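PDB 2Y0H: probable porin from Pseudomonas aeruginosa, which probably forms a pore for small solutes across the bacterial outer membrane, as a closed 18-stranded beta-barrel of the OprD porin family. Local coordinates for residues 337-341 and 371-375; 294-298 and 325-331; 284-288 and 300-304; 247-251 and 262-266; 17-23 and 375-381. Residues are numbered along the deposited sequence.

Interaction 1 of 5, residues 337-341 and 371-375. With C8E ((hydroxyethyloxy)tri(ethyloxy)octane), chain L.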
# COMPACT_ATOMS: atom_id res chain seq x y z
N ALA A 337 1.65 19.91 -25.06
CA ALA A 337 1.42 20.59 -23.80
C ALA A 337 1.35 19.56 -22.69
O ALA A 337 0.74 18.50 -22.83
CB ALA A 337 0.13 21.39 -23.87
N ASP A 338 2.00 19.88 -21.57
CA ASP A 338 1.93 19.06 -20.38
C ASP A 338 0.50 18.85 -19.93
O ASP A 338 -0.34 19.74 -20.06
CB ASP A 338 2.73 19.73 -19.25
CG ASP A 338 4.18 19.91 -19.61
OD1 ASP A 338 4.59 19.31 -20.62
OD2 ASP A 338 4.91 20.64 -18.90
N ASP A 339 0.22 17.67 -19.39
CA ASP A 339 -1.10 17.44 -18.81
C ASP A 339 -1.08 17.94 -17.37
O ASP A 339 -0.02 18.24 -16.81
CB ASP A 339 -1.46 15.95 -18.85
CG ASP A 339 -2.96 15.70 -18.81
OD1 ASP A 339 -3.73 16.67 -18.61
OD2 ASP A 339 -3.38 14.53 -18.99
N SER A 340 -2.27 18.05 -16.78
CA SER A 340 -2.41 18.35 -15.36
C SER A 340 -3.66 17.65 -14.87
O SER A 340 -4.54 17.32 -15.66
CB SER A 340 -2.50 19.86 -15.12
OG SER A 340 -3.48 20.44 -15.96
N GLU A 341 -3.74 17.41 -13.57
CA GLU A 341 -4.83 16.63 -13.01
C GLU A 341 -5.09 17.03 -11.57
O GLU A 341 -4.22 17.59 -10.90
CB GLU A 341 -4.52 15.13 -13.11
CG GLU A 341 -3.30 14.67 -12.29
CD GLU A 341 -2.85 13.24 -12.58
OE1 GLU A 341 -3.52 12.52 -13.35
OE2 GLU A 341 -1.80 12.82 -12.06
N SER A 371 -8.71 15.57 -15.34
CA SER A 371 -7.44 15.91 -15.97
C SER A 371 -7.71 16.72 -17.24
O SER A 371 -8.82 16.68 -17.77
CB SER A 371 -6.66 14.65 -16.32
OG SER A 371 -7.28 13.94 -17.37
N ARG A 372 -6.71 17.44 -17.72
CA ARG A 372 -6.86 18.31 -18.87
C ARG A 372 -6.96 17.53 -20.18
O ARG A 372 -7.87 17.78 -20.98
CB ARG A 372 -5.71 19.31 -18.96
CG ARG A 372 -5.77 20.21 -20.18
CD ARG A 372 -5.96 21.68 -19.79
NE ARG A 372 -4.78 22.22 -19.10
CZ ARG A 372 -3.81 22.90 -19.71
NH1 ARG A 372 -3.86 23.13 -21.02
NH2 ARG A 372 -2.77 23.35 -19.00
N TYR A 373 -6.05 16.59 -20.40
CA TYR A 373 -5.97 15.86 -21.67
C TYR A 373 -6.35 14.38 -21.60
O TYR A 373 -6.38 13.69 -22.62
CB TYR A 373 -4.58 16.03 -22.30
CG TYR A 373 -4.27 17.46 -22.67
CD1 TYR A 373 -4.88 18.06 -23.77
CD2 TYR A 373 -3.40 18.23 -21.91
CE1 TYR A 373 -4.61 19.39 -24.11
CE2 TYR A 373 -3.12 19.55 -22.24
CZ TYR A 373 -3.73 20.12 -23.34
OH TYR A 373 -3.46 21.43 -23.67
N GLY A 374 -6.64 13.88 -20.39
CA GLY A 374 -7.03 12.50 -20.22
C GLY A 374 -8.46 12.33 -19.75
O GLY A 374 -9.36 13.05 -20.18
N ALA A 375 -8.67 11.39 -18.84
CA ALA A 375 -10.01 11.04 -18.40
C ALA A 375 -10.52 11.89 -17.23
O ALA A 375 -9.75 12.59 -16.58
CB ALA A 375 -10.07 9.57 -18.05
C7 C8E L . -6.03 22.41 -12.04
C8 C8E L . -5.54 21.83 -13.37
O9 C8E L . -6.15 20.58 -13.61
C10 C8E L . -7.53 20.68 -13.91
C11 C8E L . -7.87 19.82 -15.13
O12 C8E L . -8.96 20.37 -15.84
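A single carboxylate oxygen gathers three backbone amides here. Asp-339 OD1 accepts from Tyr-373 N at 2.9 Å, more weakly from Arg-372 N at 3.2 Å, and from Ser-340 N of its own strand at 2.7 Å. With chi1 near t, the aspartate swings its end toward the loop after Ser-371, although its CA-to-CB bond points sideways. Next to this, strand 339-351 and the end of strand 361-371 are in antiparallel register: Glu-341 and Ser-371 form a non-hydrogen-bonded pair, CA to CA 4.0 Å. Arg-372 N closes the ladder on Ser-340 O (3.0 Å), and Ser-371 CA offers a CA-H...O contact to the same oxygen at 3.2 Å. The loop is also tied internally, because Ser-371 OG donates to Ala-375 O at 2.9 Å. Toward Ala-337, the CB of that residue lies 3.6 Å from Tyr-373 OH, and Asp-338 O comes edge-on to the tyrosine ring, 3.5 Å from Tyr-373 CE2; Arg-332 makes a cation-pi contact with that ring. The detergent grazes the outward side, its O9 3.6 Å from Ser-340 OG, while Glu-341 on the other face reaches Tyr-369 and Arg-296. The Asp-339 carboxylate thus supplements the strand carbonyl of Ser-340, and between them they satisfy the first two amides past Ser-371, making the contact polar and backbone-directed there.

Interaction 2 of 5, residues 294-298 and 325-331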
# COMPACT_ATOMS: atom_id res chain seq x y z
N PHE A 294 -0.37 10.06 -8.81
CA PHE A 294 0.36 11.32 -9.03
C PHE A 294 1.87 11.10 -9.14
O PHE A 294 2.67 11.86 -8.58
CB PHE A 294 0.01 12.33 -7.93
CG PHE A 294 -1.37 12.89 -8.05
CD1 PHE A 294 -2.46 12.16 -7.62
CD2 PHE A 294 -1.58 14.12 -8.65
CE1 PHE A 294 -3.75 12.66 -7.75
CE2 PHE A 294 -2.88 14.63 -8.79
CZ PHE A 294 -3.96 13.89 -8.35
N THR A 295 2.24 10.06 -9.87
CA THR A 295 3.64 9.72 -10.10
C THR A 295 3.95 9.64 -11.59
O THR A 295 4.84 8.91 -12.00
CB THR A 295 4.01 8.38 -9.42
OG1 THR A 295 3.07 7.36 -9.82
CG2 THR A 295 3.99 8.53 -7.89
N ARG A 296 3.20 10.38 -12.40
CA ARG A 296 3.37 10.36 -13.85
C ARG A 296 4.66 11.08 -14.23
O ARG A 296 5.20 11.83 -13.42
CB ARG A 296 2.15 10.96 -14.55
CG ARG A 296 0.91 10.10 -14.41
CD ARG A 296 -0.36 10.84 -14.76
NE ARG A 296 -0.45 11.13 -16.19
CZ ARG A 296 -1.55 11.55 -16.79
NH1 ARG A 296 -2.66 11.73 -16.09
NH2 ARG A 296 -1.55 11.78 -18.10
N PRO A 297 5.16 10.85 -15.46
CA PRO A 297 6.50 11.40 -15.77
C PRO A 297 6.56 12.92 -15.53
O PRO A 297 5.70 13.66 -16.01
CB PRO A 297 6.69 11.06 -17.26
CG PRO A 297 5.72 9.91 -17.53
CD PRO A 297 4.56 10.15 -16.61
N GLN A 298 7.55 13.36 -14.76
CA GLN A 298 7.77 14.78 -14.47
C GLN A 298 6.67 15.50 -13.66
O GLN A 298 6.67 16.72 -13.57
CB GLN A 298 8.05 15.56 -15.76
CG GLN A 298 9.33 15.14 -16.44
CD GLN A 298 9.60 15.91 -17.71
OE1 GLN A 298 8.98 15.66 -18.75
NE2 GLN A 298 10.53 16.86 -17.64
N VAL A 325 -5.54 16.62 -4.08
CA VAL A 325 -4.20 16.64 -4.65
C VAL A 325 -4.30 17.21 -6.04
O VAL A 325 -5.19 16.86 -6.81
CB VAL A 325 -3.61 15.23 -4.75
CG1 VAL A 325 -2.30 15.26 -5.55
CG2 VAL A 325 -3.40 14.64 -3.36
N GLN A 326 -3.36 18.09 -6.37
CA GLN A 326 -3.36 18.74 -7.67
C GLN A 326 -1.99 18.54 -8.31
O GLN A 326 -0.97 18.85 -7.69
CB GLN A 326 -3.66 20.23 -7.49
CG GLN A 326 -3.70 21.04 -8.77
CD GLN A 326 -4.26 22.44 -8.53
OE1 GLN A 326 -5.33 22.60 -7.96
NE2 GLN A 326 -3.52 23.45 -8.96
N GLY A 327 -1.98 18.03 -9.53
CA GLY A 327 -0.74 17.73 -10.24
C GLY A 327 -0.56 18.51 -11.54
O GLY A 327 -1.53 18.87 -12.21
N ARG A 328 0.69 18.76 -11.91
CA ARG A 328 1.00 19.55 -13.10
C ARG A 328 2.31 19.11 -13.73
O ARG A 328 3.02 18.27 -13.17
CB ARG A 328 1.10 21.03 -12.71
CG ARG A 328 2.24 21.31 -11.74
CD ARG A 328 2.20 22.75 -11.21
NE ARG A 328 3.45 23.06 -10.52
CZ ARG A 328 3.72 22.73 -9.26
NH1 ARG A 328 2.81 22.05 -8.55
NH2 ARG A 328 4.89 23.05 -8.72
N ASP A 329 2.62 19.68 -14.89
CA ASP A 329 3.87 19.41 -15.60
C ASP A 329 3.96 17.95 -16.05
O ASP A 329 5.06 17.40 -16.20
CB ASP A 329 5.10 19.74 -14.76
CG ASP A 329 5.17 21.21 -14.37
OD1 ASP A 329 4.40 22.02 -14.91
OD2 ASP A 329 6.02 21.55 -13.51
N ILE A 330 2.82 17.30 -16.24
CA ILE A 330 2.86 15.91 -16.68
C ILE A 330 3.34 15.82 -18.13
O ILE A 330 2.74 16.40 -19.03
CB ILE A 330 1.49 15.21 -16.54
CG1 ILE A 330 1.07 15.18 -15.07
CG2 ILE A 330 1.55 13.79 -17.13
CD1 ILE A 330 -0.35 14.74 -14.87
N ASP A 331 4.44 15.10 -18.34
CA ASP A 331 5.02 15.01 -19.68
C ASP A 331 4.14 14.17 -20.60
O ASP A 331 3.85 13.01 -20.32
CB ASP A 331 6.43 14.42 -19.63
CG ASP A 331 7.06 14.28 -21.01
OD1 ASP A 331 6.75 15.12 -21.89
OD2 ASP A 331 7.85 13.34 -21.22
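Phe-294 adopts left-handed backbone angles (56/43), and its m rotamer aims the ring at strand 318-330. There Val-325, in its t rotamer, sets CG1 3.3 Å from the ring centroid and 9° off the normal, a CH-pi contact over the face. The ring edge meets the backbone instead, CE2 lying 3.6 Å from Gly-327 N; a beta carbon on Gly-327 would fall about 3.0 Å from Phe-294 CD2, so the bare glycine makes room for the phenyl group. Arg-296 leaves the chain m then t, carrying its guanidinium past Ile-330: NE is 3.5 Å from Ile-330 CG2, and CD1 of the isoleucine (m, t) lies over the face of the guanidinium. Its charge is met by a salt bridge to Glu-341. Farther on, Asp-331 N donates a nearly straight hydrogen bond to Pro-297 O (3.0 Å, 178°), and Pro-297 CB lies 4.1 Å from Asp-331 CB. Gln-298, also left-handed and with side chain m, t, brings OE1 within 3.0 Å of Asp-331 CB. The left-handed Asp-329 turns the strand end, and its carboxylate pairs with Lys-300. In the sheet, strand 318-330 lies between strands 300-309 and 339-351, while the 294-298 loop, held by Gln-266 of strand 259-269 at Phe-294 O, packs Phe-294 against Ser-301 on one neighbour and Glu-341 and Glu-343 on the other.

Interaction 3 of 5, residues 284-288 and 300-304; sequences YVANL and KSWQL
Residues 284-288 belong to an irregular loop whose section from Val-285 to Leu-288 is a type I beta turn, with Ala-286 at -47/-50, Asn-287 at -93/22 and Leu-288 N donating to Val-285 O at 3.3 Å. Residues 300-304 are extended. The closest CA atoms are those of Asn-287 and Gln-303, 6.3 Å apart, so no backbone-to-backbone ladder forms; side chains of the strand and of Asn-287 span the gap, one bond ending on the Ala-286 carbonyl, and just 185 Å² is buried. Lys-300 points away from the loop and forms a salt bridge with Asp-329. Ser-301 faces the loop with chi1 p (57°); its OG receives a hydrogen bond from Asn-287 ND2 at 3.1 Å (165°). The CA-to-CB bond of Trp-302 points away (chi1 p, chi2 -94°), leaving Trp-302 N 3.6 Å from Asn-287 ND2. Gln-303 extends toward the loop with chi1 and chi2 both t and chi3 180°, and its NE2 serves two acceptors: Asn-287 OD1 at 3.0 Å (160°) and Ala-286 O at 3.0 Å (134°). Asn-287, chi1 m with chi2 near 0°, is therefore the central residue, its amide gripping Ser-301 and Gln-303 on one strand face. Gln-266 of neighbouring strand 259-269 and Asn-249 of the next, 244-256, bind the turn's amides at Asn-287 and Ala-286. The arrangement is consistent with the inward-folded loops that narrow the channel in porins.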
# COMPACT_ATOMS: atom_id res chain seq x y z
N TYR A 284 4.68 3.75 -2.52
CA TYR A 284 4.81 4.25 -1.16
C TYR A 284 5.10 5.77 -1.17
O TYR A 284 6.22 6.19 -0.92
CB TYR A 284 5.92 3.47 -0.45
CG TYR A 284 5.98 3.70 1.04
CD1 TYR A 284 4.92 3.33 1.86
CD2 TYR A 284 7.09 4.29 1.63
CE1 TYR A 284 4.97 3.55 3.23
CE2 TYR A 284 7.16 4.50 3.00
CZ TYR A 284 6.09 4.13 3.79
OH TYR A 284 6.15 4.34 5.15
N VAL A 285 4.08 6.56 -1.49
CA VAL A 285 4.26 7.99 -1.75
C VAL A 285 3.25 8.87 -1.03
O VAL A 285 2.08 8.52 -0.89
CB VAL A 285 4.21 8.31 -3.26
CG1 VAL A 285 5.24 7.47 -4.02
CG2 VAL A 285 2.80 8.10 -3.82
N ALA A 286 3.71 10.04 -0.60
CA ALA A 286 2.89 11.04 0.08
C ALA A 286 1.55 11.34 -0.59
O ALA A 286 0.52 11.32 0.05
CB ALA A 286 3.68 12.33 0.27
N ASN A 287 1.57 11.62 -1.89
CA ASN A 287 0.37 12.09 -2.57
C ASN A 287 -0.48 10.99 -3.22
O ASN A 287 -1.28 11.25 -4.12
CB ASN A 287 0.71 13.22 -3.55
CG ASN A 287 1.07 14.51 -2.82
OD1 ASN A 287 1.05 14.55 -1.59
ND2 ASN A 287 1.40 15.57 -3.57
N LEU A 288 -0.30 9.76 -2.75
CA LEU A 288 -1.12 8.65 -3.21
C LEU A 288 -2.59 8.93 -2.94
O LEU A 288 -2.95 9.31 -1.84
CB LEU A 288 -0.71 7.36 -2.48
CG LEU A 288 -1.68 6.20 -2.75
CD1 LEU A 288 -1.39 5.63 -4.11
CD2 LEU A 288 -1.58 5.13 -1.67
N LYS A 300 4.57 17.26 -10.80
CA LYS A 300 4.72 17.94 -9.52
C LYS A 300 3.34 18.08 -8.91
O LYS A 300 2.41 18.51 -9.58
CB LYS A 300 5.31 19.34 -9.71
CG LYS A 300 6.75 19.39 -10.20
CD LYS A 300 7.06 20.80 -10.72
CE LYS A 300 8.53 20.97 -11.10
NZ LYS A 300 8.73 22.09 -12.06
N SER A 301 3.19 17.71 -7.64
CA SER A 301 1.87 17.76 -7.02
C SER A 301 1.96 18.15 -5.57
O SER A 301 2.98 17.93 -4.90
CB SER A 301 1.16 16.40 -7.15
OG SER A 301 1.92 15.35 -6.58
N TRP A 302 0.87 18.74 -5.08
CA TRP A 302 0.76 19.08 -3.68
C TRP A 302 -0.58 18.57 -3.16
O TRP A 302 -1.53 18.38 -3.92
CB TRP A 302 0.90 20.60 -3.47
CG TRP A 302 -0.02 21.45 -4.33
CD1 TRP A 302 0.28 22.01 -5.55
CD2 TRP A 302 -1.35 21.84 -4.02
NE1 TRP A 302 -0.80 22.72 -6.01
CE2 TRP A 302 -1.82 22.64 -5.10
CE3 TRP A 302 -2.21 21.61 -2.94
CZ2 TRP A 302 -3.09 23.20 -5.12
CZ3 TRP A 302 -3.48 22.17 -2.96
CH2 TRP A 302 -3.91 22.96 -4.05
N GLN A 303 -0.64 18.37 -1.85
CA GLN A 303 -1.81 17.80 -1.22
C GLN A 303 -2.24 18.64 -0.02
O GLN A 303 -1.40 19.18 0.70
CB GLN A 303 -1.52 16.35 -0.76
CG GLN A 303 -2.60 15.78 0.14
CD GLN A 303 -2.36 14.35 0.63
OE1 GLN A 303 -3.19 13.81 1.36
NE2 GLN A 303 -1.24 13.73 0.22
N LEU A 304 -3.54 18.74 0.17
CA LEU A 304 -4.12 19.19 1.44
C LEU A 304 -5.07 18.09 1.95
O LEU A 304 -5.87 17.54 1.19
CB LEU A 304 -4.87 20.51 1.27
CG LEU A 304 -4.02 21.71 0.84
CD1 LEU A 304 -4.90 22.94 0.61
CD2 LEU A 304 -2.92 22.02 1.84

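Interaction 4 of 5, residues 247-251 and 262-266; sequences NLNAM and GIGVQ. With C8E ((hydroxyethyloxy)tri(ethyloxy)octane), chain M.
Both segments are extended strands of one beta hairpin, antiparallel at 177° with their axes 4.7 Å apart, and the register pairs Asn-249 with Gln-266, Ala-250 with Val-265 and Met-251 with Gly-264. Gln-266 loses most surface to the contact. Gln-266 CA sits 4.0 Å from Asn-249 CA in a non-hydrogen-bonded pair and 3.3 Å from Leu-248 O in a CA-H...O contact. With chi1 and chi2 t and chi3 -68°, OE1 comes 3.5 Å from Asn-249 CB, and the amide bonds with the loop, NE2 to Phe-294 O and OE1 to Asn-287 N. Asn-249 (chi1 p) donates from ND2 to Asn-247 OD1 at 2.9 Å, while its OD1 takes Ala-286 N. These polar side chains face the lumen of the closed barrel, whereas Ala-250 and Val-265 lie on the opposite, membrane-directed side. Those two form the hydrogen-bonded pair, CA to CA 5.5 Å: Ala-250 N donates to Val-265 O (2.9 Å, 160°), and Val-265 N to Ala-250 O (3.0 Å, 156°). Val-265, chi1 m, puts CG2 4.2 Å from Ala-250 CB. Met-251 and Gly-264 are a non-hydrogen-bonded pair, CA to CA 4.4 Å, with Met-251 SD 3.8 Å from Gly-264 CA. A detergent tail brings its C3 3.9 Å from Ala-250 CB, and its C2 3.6 Å from Asn-249 N.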
# COMPACT_ATOMS: atom_id res chain seq x y z
N ASN A 247 12.25 10.31 -7.15
CA ASN A 247 10.96 10.60 -6.56
C ASN A 247 11.19 11.25 -5.20
O ASN A 247 11.69 10.58 -4.29
CB ASN A 247 10.16 9.29 -6.43
CG ASN A 247 8.87 9.45 -5.62
OD1 ASN A 247 8.61 10.49 -5.02
ND2 ASN A 247 8.05 8.39 -5.60
N LEU A 248 10.87 12.54 -5.08
CA LEU A 248 10.94 13.28 -3.81
C LEU A 248 9.54 13.61 -3.31
O LEU A 248 8.78 14.31 -3.98
CB LEU A 248 11.69 14.61 -3.97
CG LEU A 248 13.18 14.65 -4.34
CD1 LEU A 248 13.52 13.65 -5.42
CD2 LEU A 248 13.53 16.06 -4.80
N ASN A 249 9.18 13.11 -2.14
CA ASN A 249 7.86 13.37 -1.60
C ASN A 249 7.87 13.44 -0.08
O ASN A 249 8.66 12.76 0.58
CB ASN A 249 6.82 12.36 -2.12
CG ASN A 249 7.04 10.95 -1.59
OD1 ASN A 249 6.45 10.56 -0.59
ND2 ASN A 249 7.90 10.19 -2.27
N ALA A 250 7.00 14.29 0.46
CA ALA A 250 6.95 14.52 1.90
C ALA A 250 5.52 14.79 2.35
O ALA A 250 4.74 15.41 1.64
CB ALA A 250 7.86 15.69 2.28
N MET A 251 5.18 14.30 3.53
CA MET A 251 3.90 14.62 4.14
C MET A 251 4.14 15.27 5.50
O MET A 251 4.81 14.68 6.34
CB MET A 251 3.06 13.35 4.30
CG MET A 251 1.61 13.61 4.66
SD MET A 251 0.67 14.11 3.22
CE MET A 251 -0.34 12.65 2.97
N GLY A 262 -3.00 18.23 7.11
CA GLY A 262 -1.82 17.79 6.38
C GLY A 262 -1.55 18.51 5.07
O GLY A 262 -2.47 18.94 4.37
N ILE A 263 -0.26 18.65 4.76
CA ILE A 263 0.22 19.11 3.47
C ILE A 263 1.21 18.09 2.92
O ILE A 263 2.08 17.58 3.65
CB ILE A 263 0.97 20.45 3.56
CG1 ILE A 263 0.15 21.48 4.33
CG2 ILE A 263 1.27 21.00 2.18
CD1 ILE A 263 0.65 22.89 4.13
N GLY A 264 1.08 17.79 1.64
CA GLY A 264 1.99 16.91 0.96
C GLY A 264 2.55 17.57 -0.28
O GLY A 264 1.85 18.32 -0.98
N VAL A 265 3.82 17.31 -0.55
CA VAL A 265 4.45 17.72 -1.79
C VAL A 265 5.14 16.51 -2.39
O VAL A 265 5.67 15.67 -1.66
CB VAL A 265 5.49 18.86 -1.59
CG1 VAL A 265 4.81 20.13 -1.15
CG2 VAL A 265 6.55 18.45 -0.57
N GLN A 266 5.17 16.44 -3.71
CA GLN A 266 5.68 15.27 -4.42
C GLN A 266 6.20 15.73 -5.77
O GLN A 266 5.58 16.56 -6.44
CB GLN A 266 4.55 14.24 -4.60
CG GLN A 266 4.94 12.89 -5.21
CD GLN A 266 3.94 11.80 -4.84
OE1 GLN A 266 3.85 11.40 -3.67
NE2 GLN A 266 3.15 11.34 -5.83
C1 C8E M . 10.20 17.61 -2.03
C2 C8E M . 10.04 16.43 -1.08
C3 C8E M . 10.98 16.56 0.12
C4 C8E M . 12.30 15.82 -0.14

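Interaction 5 of 5, residues 17-23 and 375-381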
# COMPACT_ATOMS: atom_id res chain seq x y z
N GLN A 17 -18.87 -0.56 -5.90
CA GLN A 17 -18.39 0.66 -6.53
C GLN A 17 -19.28 1.06 -7.69
O GLN A 17 -19.69 0.23 -8.51
CB GLN A 17 -16.94 0.50 -7.00
CG GLN A 17 -16.76 -0.54 -8.08
CD GLN A 17 -15.56 -0.24 -8.95
OE1 GLN A 17 -14.73 0.61 -8.61
NE2 GLN A 17 -15.47 -0.92 -10.08
N LEU A 18 -19.57 2.35 -7.75
CA LEU A 18 -20.31 2.92 -8.85
C LEU A 18 -19.39 3.92 -9.52
O LEU A 18 -19.02 4.94 -8.93
CB LEU A 18 -21.58 3.61 -8.35
CG LEU A 18 -22.51 4.23 -9.40
CD1 LEU A 18 -22.79 3.26 -10.53
CD2 LEU A 18 -23.80 4.70 -8.76
N ARG A 19 -18.98 3.61 -10.75
CA ARG A 19 -18.05 4.47 -11.48
C ARG A 19 -18.71 5.20 -12.63
O ARG A 19 -19.58 4.67 -13.31
CB ARG A 19 -16.87 3.65 -12.01
CG ARG A 19 -16.11 2.86 -10.97
CD ARG A 19 -14.63 2.80 -11.34
NE ARG A 19 -14.44 2.87 -12.78
CZ ARG A 19 -13.26 3.05 -13.37
NH1 ARG A 19 -12.17 3.18 -12.63
NH2 ARG A 19 -13.18 3.11 -14.69
N ASP A 20 -18.26 6.43 -12.85
CA ASP A 20 -18.62 7.20 -14.03
C ASP A 20 -17.32 7.67 -14.68
O ASP A 20 -16.83 8.77 -14.39
CB ASP A 20 -19.51 8.39 -13.64
CG ASP A 20 -19.87 9.27 -14.83
OD1 ASP A 20 -19.19 9.20 -15.88
OD2 ASP A 20 -20.85 10.04 -14.72
N TYR A 21 -16.77 6.83 -15.54
CA TYR A 21 -15.49 7.08 -16.21
C TYR A 21 -15.70 7.56 -17.64
O TYR A 21 -16.48 6.97 -18.38
CB TYR A 21 -14.66 5.79 -16.19
CG TYR A 21 -13.38 5.83 -17.02
CD1 TYR A 21 -13.41 5.56 -18.38
CD2 TYR A 21 -12.16 6.12 -16.43
CE1 TYR A 21 -12.25 5.58 -19.14
CE2 TYR A 21 -10.99 6.15 -17.18
CZ TYR A 21 -11.05 5.88 -18.54
OH TYR A 21 -9.91 5.90 -19.32
N ARG A 22 -15.01 8.62 -18.04
CA ARG A 22 -15.08 9.08 -19.44
C ARG A 22 -13.87 9.91 -19.85
O ARG A 22 -13.11 10.38 -19.02
CB ARG A 22 -16.37 9.86 -19.72
CG ARG A 22 -16.44 11.23 -19.06
CD ARG A 22 -16.63 11.10 -17.56
NE ARG A 22 -17.03 12.36 -16.93
CZ ARG A 22 -17.20 12.51 -15.62
NH1 ARG A 22 -17.01 11.48 -14.80
NH2 ARG A 22 -17.56 13.69 -15.13
N GLN A 23 -13.70 10.09 -21.16
CA GLN A 23 -12.58 10.86 -21.69
C GLN A 23 -13.00 12.30 -21.98
O GLN A 23 -13.14 13.11 -21.05
CB GLN A 23 -12.04 10.20 -22.96
CG GLN A 23 -11.73 8.71 -22.80
CD GLN A 23 -10.42 8.45 -22.08
OE1 GLN A 23 -10.20 7.35 -21.57
NE2 GLN A 23 -9.55 9.45 -22.05
N ALA A 375 -8.67 11.39 -18.84
CA ALA A 375 -10.01 11.04 -18.40
C ALA A 375 -10.52 11.89 -17.23
O ALA A 375 -9.75 12.59 -16.58
CB ALA A 375 -10.07 9.57 -18.05
N ASP A 376 -11.83 11.84 -17.01
CA ASP A 376 -12.48 12.38 -15.82
C ASP A 376 -13.17 11.20 -15.12
O ASP A 376 -13.58 10.24 -15.77
CB ASP A 376 -13.56 13.40 -16.19
CG ASP A 376 -12.98 14.65 -16.85
OD1 ASP A 376 -11.76 14.91 -16.71
OD2 ASP A 376 -13.76 15.38 -17.49
N LEU A 377 -13.30 11.28 -13.80
CA LEU A 377 -13.92 10.20 -13.04
C LEU A 377 -14.72 10.70 -11.85
O LEU A 377 -14.26 11.56 -11.09
CB LEU A 377 -12.87 9.20 -12.55
CG LEU A 377 -13.44 8.03 -11.72
CD1 LEU A 377 -14.18 7.05 -12.61
CD2 LEU A 377 -12.34 7.32 -10.94
N ASP A 378 -15.91 10.14 -11.68
CA ASP A 378 -16.65 10.27 -10.44
C ASP A 378 -16.97 8.87 -10.02
O ASP A 378 -17.31 8.03 -10.85
CB ASP A 378 -17.93 11.06 -10.65
CG ASP A 378 -17.67 12.50 -10.98
OD1 ASP A 378 -17.47 13.30 -10.05
OD2 ASP A 378 -17.65 12.83 -12.18
N GLU A 379 -16.85 8.61 -8.73
CA GLU A 379 -16.99 7.27 -8.23
C GLU A 379 -17.36 7.29 -6.76
O GLU A 379 -16.87 8.12 -5.99
CB GLU A 379 -15.70 6.46 -8.44
CG GLU A 379 -15.70 5.14 -7.70
CD GLU A 379 -14.59 4.21 -8.14
OE1 GLU A 379 -13.91 4.51 -9.14
OE2 GLU A 379 -14.41 3.16 -7.48
N ASN A 380 -18.26 6.39 -6.41
CA ASN A 380 -18.58 6.15 -5.02
C ASN A 380 -18.34 4.69 -4.71
O ASN A 380 -18.64 3.82 -5.52
CB ASN A 380 -20.01 6.57 -4.73
CG ASN A 380 -20.20 8.08 -4.83
OD1 ASN A 380 -20.06 8.80 -3.84
ND2 ASN A 380 -20.49 8.56 -6.03
N ARG A 381 -17.74 4.43 -3.55
CA ARG A 381 -17.56 3.05 -3.13
C ARG A 381 -18.20 2.90 -1.77
O ARG A 381 -18.24 3.84 -0.99
CB ARG A 381 -16.09 2.70 -3.01
CG ARG A 381 -15.27 2.99 -4.24
CD ARG A 381 -13.84 2.50 -4.07
NE ARG A 381 -13.05 2.85 -5.23
CZ ARG A 381 -11.73 2.85 -5.27
NH1 ARG A 381 -11.03 2.51 -4.19
NH2 ARG A 381 -11.11 3.20 -6.39
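Strands 17-22 and 376-381 run antiparallel at 177° with axes 4.7 Å apart, in unbroken register from Gln-17 opposite Arg-381 to Arg-22 opposite Asp-376. Three hydrogen-bonded pairs are complete: Leu-18 N to Asn-380 O at 2.8 Å and Asn-380 N to Leu-18 O at 3.0 Å; Asp-20 N to Asp-378 O at 2.7 Å and Asp-378 N to Asp-20 O at 3.2 Å; Arg-22 N to Asp-376 O at 3.1 Å and Asp-376 N to Arg-22 O at 2.8 Å. On the face of Asp-20, Arg-22 and Asp-378 a salt-bridge network forms: Arg-22, curled by its p, m start, donates NH1 (3.0 Å) and NH2 (3.1 Å) to Asp-378 OD2, which Arg-370 also engages. Arg-22 NH1 also donates to the backbone Asp-20 O (2.7 Å) and lies 3.3 Å from Asp-20 OD1, a charge-only salt bridge well out of the guanidinium plane. The other face is partly apolar. Tyr-21 CE2 packs 3.6 Å from Ala-375 CB and Tyr-21 CB 3.8 Å from Leu-377 CD1, with Tyr-291 beside both; farther along, Arg-381 NE bridges Glu-379 OE2 at 2.6 Å. Joined across more than 350 residues, these first and last strands form the seam that closes a porin beta-barrel.

Overall arrangement
All five contacts belong to one barrel sheet. Interactions 4, 3, 2 and 1 follow one another along successive strands, their neighbouring centres about 5, 10 and 9 Å apart. Ladders join them: Gln-303 N bonds with Gly-264 O (2.6 Å), Arg-328 N with Lys-300 O (2.9 Å), and Glu-341 O with Gly-327 N (2.7 Å). The loop between strands 259-269 and 300-309 supplies a segment to both 2 and 3, and Gln-266 of interaction 4 holds it twice. Interaction 5, the closing seam, shares Ala-375 with interaction 1, about 16 Å between centres, but its centre lies about 26 Å from that of interaction 4. Detergent molecules touch interactions 1, 2 and 4, consistent with a membrane-facing outer surface.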